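Local coordinates for protein Agap007691-pb (Anopheles gambiae, PDB 5C98) that belongs to the serpin family and may act as a serine protease inhibitor, although its own physiological role is not established, at residues Y144-I155 with L171-T179. Numbering follows the deposited sequence.
Sequences YQRANTEIEDFI and LFSGVSVLT
Tyr144, near the end of helix 133-146, brings its ring up to the strand at Gly174, with CE1 3.8 Å from Gly174 N. Glycine suits this position: with no side chain there, Tyr144 CE1 comes to 3.9 Å from Gly174 CA and Phe154 CE2 to 3.8 Å from it. Beyond the ring, OH lies 3.3 Å from Phe172 O but finds its hydrogen bond at Leu98 O on the adjoining strand. Gln145 NE2 donates a nearly straight hydrogen bond to Glu152 O, joining the two ends of the turn. Asn148 takes the positive phi that ends the helical path, and the chain turns back along the strand. Thr149 then meets Ser176: Ser176 OG donates to Thr149 O (2.8 Å), in the carbonyl plane. A small hydroxyl suits this buried point, since it satisfies a loop carbonyl beyond the helix end. At Glu150 only the aliphatic part touches, CG lying 3.8 Å from Leu178 CD2, and a bend at chi2 (-56°) leads the carboxylate away. Ile151 sends CD1 down beside the Ser176 hydroxyl. Phe154, with CG anti to its backbone N (chi1 -169°), lays CE2 over the centre of the Tyr144 ring and directs its edge at the strand, CZ 3.2 Å from Ser173 O. Ile155 finishes the row, CD1 crossing to Phe172 CE1 at 4.1 Å. The helix-end loop thus packs on one face of strand 169-177, within what is, in serpins, the large central sheet A; strands 95-104 and 320-328 flank that strand, and Val140 of helix 133-146 touches Phe154, Ile155 and Phe172.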
# COMPACT_ATOMS: atom_id res chain seq x y z
N TYR A 144 -0.98 -6.21 -15.04
CA TYR A 144 -1.81 -6.21 -13.84
C TYR A 144 -3.20 -6.75 -14.13
O TYR A 144 -3.82 -7.34 -13.24
CB TYR A 144 -1.80 -4.81 -13.21
CG TYR A 144 -0.47 -4.55 -12.51
CD1 TYR A 144 -0.19 -5.12 -11.27
CD2 TYR A 144 0.51 -3.77 -13.10
CE1 TYR A 144 1.00 -4.90 -10.64
CE2 TYR A 144 1.72 -3.56 -12.47
CZ TYR A 144 1.97 -4.13 -11.24
OH TYR A 144 3.19 -3.88 -10.63
N GLN A 145 -3.68 -6.63 -15.38
CA GLN A 145 -4.95 -7.27 -15.76
C GLN A 145 -4.82 -8.78 -15.73
O GLN A 145 -5.70 -9.48 -15.19
CB GLN A 145 -5.39 -6.81 -17.16
CG GLN A 145 -5.90 -5.40 -17.28
CD GLN A 145 -5.79 -4.88 -18.70
OE1 GLN A 145 -5.49 -5.63 -19.65
NE2 GLN A 145 -6.03 -3.58 -18.87
N ARG A 146 -3.76 -9.32 -16.32
CA ARG A 146 -3.56 -10.76 -16.34
C ARG A 146 -3.34 -11.31 -14.94
O ARG A 146 -3.60 -12.50 -14.70
CB ARG A 146 -2.34 -11.14 -17.21
CG ARG A 146 -2.49 -10.94 -18.72
CD ARG A 146 -1.28 -11.52 -19.48
NE ARG A 146 0.03 -10.98 -19.08
CZ ARG A 146 0.58 -9.86 -19.55
NH1 ARG A 146 -0.06 -9.12 -20.45
NH2 ARG A 146 1.77 -9.48 -19.11
N ALA A 147 -2.88 -10.48 -14.00
CA ALA A 147 -2.63 -10.92 -12.64
C ALA A 147 -3.91 -11.05 -11.84
O ALA A 147 -3.84 -11.55 -10.71
CB ALA A 147 -1.68 -9.95 -11.96
N ASN A 148 -5.05 -10.64 -12.40
CA ASN A 148 -6.37 -10.80 -11.77
C ASN A 148 -6.35 -10.25 -10.35
O ASN A 148 -6.62 -10.94 -9.37
CB ASN A 148 -6.83 -12.26 -11.82
CG ASN A 148 -8.32 -12.40 -11.58
OD1 ASN A 148 -9.08 -11.46 -11.78
ND2 ASN A 148 -8.73 -13.58 -11.15
N THR A 149 -6.03 -8.96 -10.26
CA THR A 149 -5.77 -8.31 -8.99
C THR A 149 -6.69 -7.11 -8.77
O THR A 149 -6.41 -6.27 -7.91
CB THR A 149 -4.31 -7.90 -8.90
OG1 THR A 149 -3.97 -7.70 -7.52
CG2 THR A 149 -4.03 -6.64 -9.75
N GLU A 150 -7.78 -7.04 -9.53
CA GLU A 150 -8.80 -6.01 -9.37
C GLU A 150 -8.31 -4.61 -9.76
O GLU A 150 -8.92 -3.62 -9.34
CB GLU A 150 -9.41 -6.00 -7.96
CG GLU A 150 -10.25 -7.22 -7.65
CD GLU A 150 -11.35 -7.42 -8.67
OE1 GLU A 150 -12.16 -6.49 -8.85
OE2 GLU A 150 -11.38 -8.49 -9.31
N ILE A 151 -7.26 -4.51 -10.57
CA ILE A 151 -6.73 -3.22 -11.05
C ILE A 151 -6.63 -3.34 -12.56
O ILE A 151 -5.63 -3.86 -13.08
CB ILE A 151 -5.38 -2.84 -10.43
CG1 ILE A 151 -5.46 -2.74 -8.91
CG2 ILE A 151 -4.91 -1.50 -10.98
CD1 ILE A 151 -4.12 -2.56 -8.23
N GLU A 152 -7.65 -2.87 -13.27
CA GLU A 152 -7.73 -3.02 -14.72
C GLU A 152 -7.14 -1.83 -15.47
O GLU A 152 -6.90 -1.95 -16.68
CB GLU A 152 -9.18 -3.23 -15.16
CG GLU A 152 -9.81 -4.49 -14.58
CD GLU A 152 -9.20 -5.77 -15.14
OE1 GLU A 152 -9.28 -5.97 -16.37
OE2 GLU A 152 -8.64 -6.56 -14.35
N ASP A 153 -6.91 -0.71 -14.80
CA ASP A 153 -6.31 0.48 -15.42
C ASP A 153 -5.22 0.98 -14.47
O ASP A 153 -5.35 2.01 -13.80
CB ASP A 153 -7.36 1.55 -15.69
CG ASP A 153 -8.04 1.36 -17.02
OD1 ASP A 153 -7.46 1.79 -18.04
OD2 ASP A 153 -9.15 0.79 -17.04
N PHE A 154 -4.14 0.23 -14.42
CA PHE A 154 -3.10 0.50 -13.44
C PHE A 154 -2.51 1.91 -13.62
O PHE A 154 -2.25 2.60 -12.63
CB PHE A 154 -2.03 -0.60 -13.55
CG PHE A 154 -1.05 -0.58 -12.43
CD1 PHE A 154 -0.02 0.33 -12.45
CD2 PHE A 154 -1.15 -1.45 -11.36
CE1 PHE A 154 0.88 0.40 -11.42
CE2 PHE A 154 -0.21 -1.39 -10.33
CZ PHE A 154 0.78 -0.47 -10.37
N ILE A 155 -2.24 2.32 -14.86
CA ILE A 155 -1.61 3.61 -15.15
C ILE A 155 -2.24 4.17 -16.42
O ILE A 155 -2.89 3.45 -17.18
CB ILE A 155 -0.06 3.59 -15.35
CG1 ILE A 155 0.36 2.44 -16.26
CG2 ILE A 155 0.69 3.59 -14.01
CD1 ILE A 155 1.70 2.69 -16.93
N LEU A 171 9.54 1.61 -12.46
CA LEU A 171 9.14 0.58 -11.52
C LEU A 171 7.68 0.75 -11.16
O LEU A 171 7.19 1.88 -11.07
CB LEU A 171 9.99 0.68 -10.23
CG LEU A 171 9.72 -0.35 -9.12
CD1 LEU A 171 9.99 -1.78 -9.60
CD2 LEU A 171 10.60 0.02 -7.94
N PHE A 172 6.97 -0.35 -10.94
CA PHE A 172 5.56 -0.37 -10.59
C PHE A 172 5.32 -1.36 -9.47
O PHE A 172 5.95 -2.42 -9.43
CB PHE A 172 4.71 -0.69 -11.83
CG PHE A 172 5.01 0.23 -12.95
CD1 PHE A 172 4.32 1.42 -13.09
CD2 PHE A 172 6.03 -0.04 -13.84
CE1 PHE A 172 4.65 2.30 -14.11
CE2 PHE A 172 6.36 0.85 -14.83
CZ PHE A 172 5.67 2.01 -14.97
N SER A 173 4.42 -1.00 -8.55
CA SER A 173 4.01 -1.86 -7.44
C SER A 173 2.49 -1.90 -7.41
O SER A 173 1.85 -0.85 -7.38
CB SER A 173 4.50 -1.26 -6.13
OG SER A 173 3.75 -1.79 -5.04
N GLY A 174 1.93 -3.09 -7.40
CA GLY A 174 0.51 -3.27 -7.14
C GLY A 174 0.30 -4.06 -5.87
O GLY A 174 0.84 -5.16 -5.77
N VAL A 175 -0.51 -3.57 -4.92
CA VAL A 175 -0.84 -4.32 -3.71
C VAL A 175 -2.36 -4.33 -3.56
O VAL A 175 -2.98 -3.29 -3.32
CB VAL A 175 -0.18 -3.76 -2.45
CG1 VAL A 175 -0.61 -4.56 -1.22
CG2 VAL A 175 1.34 -3.80 -2.65
N SER A 176 -2.95 -5.51 -3.67
CA SER A 176 -4.39 -5.70 -3.63
C SER A 176 -4.73 -6.66 -2.51
O SER A 176 -4.26 -7.79 -2.49
CB SER A 176 -4.92 -6.24 -4.95
OG SER A 176 -4.62 -5.31 -5.96
N VAL A 177 -5.58 -6.20 -1.60
CA VAL A 177 -6.12 -7.06 -0.56
C VAL A 177 -7.42 -7.63 -1.10
O VAL A 177 -8.36 -6.87 -1.38
CB VAL A 177 -6.36 -6.27 0.73
CG1 VAL A 177 -7.06 -7.16 1.78
CG2 VAL A 177 -5.06 -5.68 1.22
N LEU A 178 -7.48 -8.94 -1.26
CA LEU A 178 -8.58 -9.62 -1.93
C LEU A 178 -9.40 -10.53 -1.02
O LEU A 178 -10.51 -10.92 -1.40
CB LEU A 178 -8.04 -10.42 -3.13
CG LEU A 178 -7.20 -9.59 -4.10
CD1 LEU A 178 -6.49 -10.49 -5.11
CD2 LEU A 178 -8.07 -8.56 -4.81
N THR A 179 -8.90 -10.85 0.16
CA THR A 179 -9.61 -11.77 1.02
C THR A 179 -10.87 -11.11 1.58
O THR A 179 -10.85 -9.92 1.90
CB THR A 179 -8.68 -12.19 2.16
OG1 THR A 179 -7.64 -13.01 1.66
CG2 THR A 179 -9.40 -12.97 3.17